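Local coordinates for exopolysaccharide biosynthesis protein (Pantoea stewartii subsp. stewartii DC283, PDB 6TGF) that modifies glycan biofilms, probably by hydrolysing the exopolysaccharide, and is built on a bacteriophage tailspike-like parallel beta-helix, at residues 90-95 and 119-124; 48-53 and 178-183. One frame throughout, in Å; residues are numbered along the deposited sequence.

Contacts 1 and 2 lie about 11 Å apart, centre to centre, in the N-terminal part of the chain; 90-95, 119-124 and 48-53 match the head-binding family in sequence. Both reach the same antiparallel sheet, contact 2 through 48-53. Contact 1 joins strands 89-92 and 121-124; strand 121-124 then pairs on its far side with 48-51, which contact 2 ties to the loop 178-183. The two contacts meet at L122, whose O lies 3.0 Å from I50 N and whose N lies 3.0 Å from L51 O, both probable hydrogen bonds. The side chains of L122 and L182 each come within about 4 Å of bound tetraethylene glycol, probably from the crystallisation liquor.

Contact 1 (90-95 and 119-124); sequences FLRDAN and NAALIA
R92 lays its guanidinium over the methyl of A121, whose CB sits 3.4 Å above the plane, nearer the rim than the middle. The arginine starts out extended and bends at chi3 (82°), which brings NE to its place beside that methyl. R92, A121, I123 and F90 all lie on this face of the sheet, and R92 CB meets I123 CD1 at 3.6 Å. The F90 ring is swung away from the carbonyl carbon, with CD2 slanting past I123 O at 3.6 Å. On the other face L91 sends CD1 between two neighbours, A120 CB at 3.9 Å and L122 CD2 at 4.0 Å.

Four backbone hydrogen bonds hold the ladder. F90 and I123 bond both ways, F90 N to I123 O nearly straight at 174°. R92 and A121 do the same, though A121 N to R92 O is longer at 3.2 Å and leaves the carbonyl plane by 21°. L91 and L122 form the non-hydrogen-bonded pair between them. Beyond the last rung, a water links D93 O and N119 O, with a weak bond from R92 NE.

N119 closes helix 109-117 with a Schellman motif, and F115 of that helix packs on L91, A120 and L122. Strands 98-101 and 48-51 flank the pair, extending the antiparallel sheet on either side.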
# COMPACT_ATOMS: atom_id res chain seq x y z
N PHE B 90 -35.12 -56.34 25.87
CA PHE B 90 -34.39 -57.01 26.98
C PHE B 90 -33.73 -55.95 27.87
O PHE B 90 -32.98 -55.10 27.34
CB PHE B 90 -33.37 -58.00 26.41
CG PHE B 90 -33.93 -58.90 25.34
CD1 PHE B 90 -34.70 -60.01 25.67
CD2 PHE B 90 -33.71 -58.63 24.00
CE1 PHE B 90 -35.22 -60.83 24.68
CE2 PHE B 90 -34.23 -59.45 23.01
CZ PHE B 90 -34.98 -60.54 23.35
N LEU B 91 -34.01 -55.99 29.17
CA LEU B 91 -33.36 -55.14 30.20
C LEU B 91 -32.08 -55.84 30.67
O LEU B 91 -32.18 -56.95 31.22
CB LEU B 91 -34.32 -54.92 31.38
CG LEU B 91 -33.74 -54.16 32.57
CD1 LEU B 91 -33.37 -52.74 32.19
CD2 LEU B 91 -34.71 -54.16 33.74
N ARG B 92 -30.93 -55.21 30.44
CA ARG B 92 -29.61 -55.64 30.97
C ARG B 92 -29.39 -54.97 32.33
O ARG B 92 -29.60 -53.75 32.42
CB ARG B 92 -28.49 -55.27 29.99
CG ARG B 92 -27.09 -55.59 30.48
CD ARG B 92 -26.04 -55.15 29.48
NE ARG B 92 -25.74 -53.73 29.59
CZ ARG B 92 -25.09 -53.02 28.68
NH1 ARG B 92 -24.67 -53.59 27.55
NH2 ARG B 92 -24.86 -51.73 28.88
N ASP B 93 -28.97 -55.74 33.34
CA ASP B 93 -28.77 -55.25 34.73
C ASP B 93 -27.27 -54.99 34.97
O ASP B 93 -26.48 -55.21 34.03
CB ASP B 93 -29.37 -56.21 35.76
CG ASP B 93 -28.68 -57.56 35.89
OD1 ASP B 93 -27.57 -57.72 35.35
OD2 ASP B 93 -29.27 -58.45 36.54
N ALA B 94 -26.93 -54.53 36.18
CA ALA B 94 -25.56 -54.16 36.61
C ALA B 94 -24.58 -55.31 36.36
O ALA B 94 -23.50 -55.06 35.79
CB ALA B 94 -25.57 -53.76 38.06
N ASN B 95 -24.95 -56.53 36.77
CA ASN B 95 -24.07 -57.73 36.75
C ASN B 95 -24.02 -58.30 35.32
O ASN B 95 -23.25 -59.26 35.12
CB ASN B 95 -24.53 -58.77 37.77
CG ASN B 95 -24.67 -58.19 39.16
OD1 ASN B 95 -25.78 -58.07 39.69
ND2 ASN B 95 -23.56 -57.80 39.77
N ASN B 119 -26.75 -49.17 36.16
CA ASN B 119 -26.02 -48.98 34.88
C ASN B 119 -26.66 -49.90 33.83
O ASN B 119 -25.93 -50.61 33.12
CB ASN B 119 -24.52 -49.25 35.05
CG ASN B 119 -23.71 -48.92 33.82
OD1 ASN B 119 -23.88 -47.86 33.22
ND2 ASN B 119 -22.83 -49.83 33.42
N ALA B 120 -28.00 -49.88 33.76
CA ALA B 120 -28.83 -50.81 32.96
C ALA B 120 -28.89 -50.33 31.50
O ALA B 120 -28.50 -49.18 31.24
CB ALA B 120 -30.21 -50.91 33.56
N ALA B 121 -29.35 -51.19 30.60
CA ALA B 121 -29.58 -50.89 29.17
C ALA B 121 -30.82 -51.64 28.67
O ALA B 121 -31.07 -52.75 29.17
CB ALA B 121 -28.36 -51.24 28.36
N LEU B 122 -31.55 -51.04 27.73
CA LEU B 122 -32.64 -51.70 26.96
C LEU B 122 -32.08 -52.13 25.61
O LEU B 122 -31.78 -51.24 24.79
CB LEU B 122 -33.81 -50.73 26.80
CG LEU B 122 -34.53 -50.32 28.09
CD1 LEU B 122 -35.64 -49.32 27.81
CD2 LEU B 122 -35.09 -51.53 28.82
N ILE B 123 -31.92 -53.44 25.40
CA ILE B 123 -31.45 -54.04 24.11
C ILE B 123 -32.69 -54.40 23.27
O ILE B 123 -33.63 -55.00 23.82
CB ILE B 123 -30.53 -55.25 24.34
CG1 ILE B 123 -29.20 -54.84 24.97
CG2 ILE B 123 -30.31 -56.03 23.05
CD1 ILE B 123 -29.12 -55.06 26.46
N ALA B 124 -32.66 -54.05 21.98
CA ALA B 124 -33.70 -54.37 20.97
C ALA B 124 -33.12 -54.15 19.57
O ALA B 124 -31.94 -53.76 19.46
CB ALA B 124 -34.93 -53.53 21.21
O HOH W 1 -24.98 -53.68 32.48

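Contact 2 (48-53 and 178-183); sequences VPILTP and KTRPLF
R180 reaches toward the strand 48-51 and crosses V48 at about a right angle, with V48 CG2 over one face of its guanidinium, 3.8 Å above the plane and off toward the rim. The arm leaves the loop extended, CG anti to the backbone N (chi1 173°), and bends at chi3. Its methylene CD lies against two backbone carbonyls, 3.3 Å from I50 O and 3.5 Å from P49 O. F208 and F224, later in the chain, also touch this side chain.

The apolar contact is made by two leucines. L51 and L182 cross at about a right angle and meet methyl to methyl, CD2 to CD2 at 3.6 Å. F141 of strand 139-143 packs on L182 as well.

No direct hydrogen bond joins the two segments; water does that work. One water accepts from R180 N at 2.7 Å and donates to T52 OG1 at 2.6 Å and to K178 O at 3.2 Å. T52 OG1 is also hydrogen-bonded to E54 OE1. A second water lies 2.7 Å from I50 O and also within hydrogen-bonding reach of P181 O, though it has more acceptors around it than protons to give. Nearby, N55 grips both partners: N55 OD1 accepts from T52 N and N55 ND2 donates to R180 O.

I50 and L51 both face L122, a classic beta bulge where the chain turns a corner. The bulged strand 48-51, outermost in its five-stranded antiparallel sheet within this chain, is thus joined by side chains and waters to the irregular loop between helix 173-176 and strand 187-190.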
# COMPACT_ATOMS: atom_id res chain seq x y z
N VAL B 48 -29.02 -54.37 19.69
CA VAL B 48 -28.00 -53.47 20.32
C VAL B 48 -28.64 -52.75 21.51
O VAL B 48 -29.86 -52.75 21.64
CB VAL B 48 -27.44 -52.46 19.30
CG1 VAL B 48 -26.78 -53.15 18.12
CG2 VAL B 48 -28.51 -51.48 18.82
N PRO B 49 -27.83 -52.13 22.40
CA PRO B 49 -28.36 -51.19 23.39
C PRO B 49 -28.93 -49.95 22.69
O PRO B 49 -28.15 -49.19 22.14
CB PRO B 49 -27.14 -50.84 24.26
CG PRO B 49 -26.14 -51.94 23.99
CD PRO B 49 -26.38 -52.34 22.55
N ILE B 50 -30.26 -49.79 22.70
CA ILE B 50 -30.98 -48.66 22.04
C ILE B 50 -31.14 -47.51 23.04
O ILE B 50 -31.27 -46.36 22.57
CB ILE B 50 -32.34 -49.11 21.45
CG1 ILE B 50 -33.32 -49.61 22.52
CG2 ILE B 50 -32.14 -50.15 20.36
CD1 ILE B 50 -34.77 -49.53 22.10
N LEU B 51 -31.16 -47.80 24.34
CA LEU B 51 -31.27 -46.80 25.43
C LEU B 51 -30.37 -47.21 26.61
O LEU B 51 -30.44 -48.38 27.02
CB LEU B 51 -32.74 -46.69 25.87
CG LEU B 51 -33.72 -46.23 24.80
CD1 LEU B 51 -35.16 -46.42 25.26
CD2 LEU B 51 -33.47 -44.78 24.41
N THR B 52 -29.57 -46.26 27.11
CA THR B 52 -28.57 -46.45 28.20
C THR B 52 -28.80 -45.37 29.26
O THR B 52 -29.66 -44.51 29.07
CB THR B 52 -27.15 -46.43 27.62
OG1 THR B 52 -26.91 -45.13 27.10
CG2 THR B 52 -26.95 -47.47 26.53
N PRO B 53 -28.08 -45.38 30.40
CA PRO B 53 -28.22 -44.33 31.41
C PRO B 53 -28.00 -42.92 30.83
O PRO B 53 -28.65 -42.00 31.28
CB PRO B 53 -27.14 -44.67 32.45
CG PRO B 53 -26.94 -46.16 32.29
CD PRO B 53 -27.10 -46.40 30.81
N LYS B 178 -21.14 -41.28 23.98
CA LYS B 178 -21.72 -42.41 24.75
C LYS B 178 -23.26 -42.35 24.72
O LYS B 178 -23.89 -43.34 25.14
CB LYS B 178 -21.21 -42.38 26.19
CG LYS B 178 -19.76 -42.83 26.36
CD LYS B 178 -19.17 -42.47 27.70
CE LYS B 178 -17.92 -43.26 28.02
NZ LYS B 178 -17.39 -42.93 29.37
N THR B 179 -23.84 -41.24 24.25
CA THR B 179 -25.31 -41.01 24.21
C THR B 179 -25.85 -41.37 22.83
O THR B 179 -25.62 -40.58 21.89
CB THR B 179 -25.65 -39.55 24.56
OG1 THR B 179 -25.08 -39.25 25.84
CG2 THR B 179 -27.14 -39.29 24.59
N ARG B 180 -26.56 -42.50 22.70
CA ARG B 180 -27.27 -42.89 21.46
C ARG B 180 -28.45 -41.95 21.26
O ARG B 180 -29.21 -41.72 22.19
CB ARG B 180 -27.73 -44.35 21.53
CG ARG B 180 -28.61 -44.78 20.37
CD ARG B 180 -28.88 -46.28 20.35
NE ARG B 180 -28.05 -46.98 19.38
CZ ARG B 180 -28.46 -47.46 18.21
NH1 ARG B 180 -29.72 -47.35 17.84
NH2 ARG B 180 -27.60 -48.08 17.41
N PRO B 181 -28.63 -41.36 20.05
CA PRO B 181 -29.83 -40.57 19.76
C PRO B 181 -31.11 -41.39 19.93
O PRO B 181 -31.08 -42.58 19.67
CB PRO B 181 -29.66 -40.15 18.29
CG PRO B 181 -28.17 -40.28 18.01
CD PRO B 181 -27.69 -41.39 18.92
N LEU B 182 -32.20 -40.75 20.36
CA LEU B 182 -33.54 -41.37 20.50
C LEU B 182 -34.04 -41.81 19.12
O LEU B 182 -34.60 -42.92 19.02
CB LEU B 182 -34.52 -40.38 21.15
CG LEU B 182 -34.37 -40.19 22.65
CD1 LEU B 182 -35.33 -39.12 23.15
CD2 LEU B 182 -34.58 -41.49 23.41
N PHE B 183 -33.84 -40.96 18.11
CA PHE B 183 -34.28 -41.17 16.71
C PHE B 183 -33.41 -40.36 15.75
O PHE B 183 -32.64 -39.48 16.21
CB PHE B 183 -35.76 -40.79 16.56
CG PHE B 183 -36.12 -39.44 17.14
CD1 PHE B 183 -35.93 -38.28 16.40
CD2 PHE B 183 -36.64 -39.33 18.42
CE1 PHE B 183 -36.25 -37.05 16.93
CE2 PHE B 183 -36.97 -38.09 18.94
CZ PHE B 183 -36.77 -36.95 18.20
O HOH W 2 -32.60 -44.75 20.83
O HOH W 3 -26.86 -44.41 24.59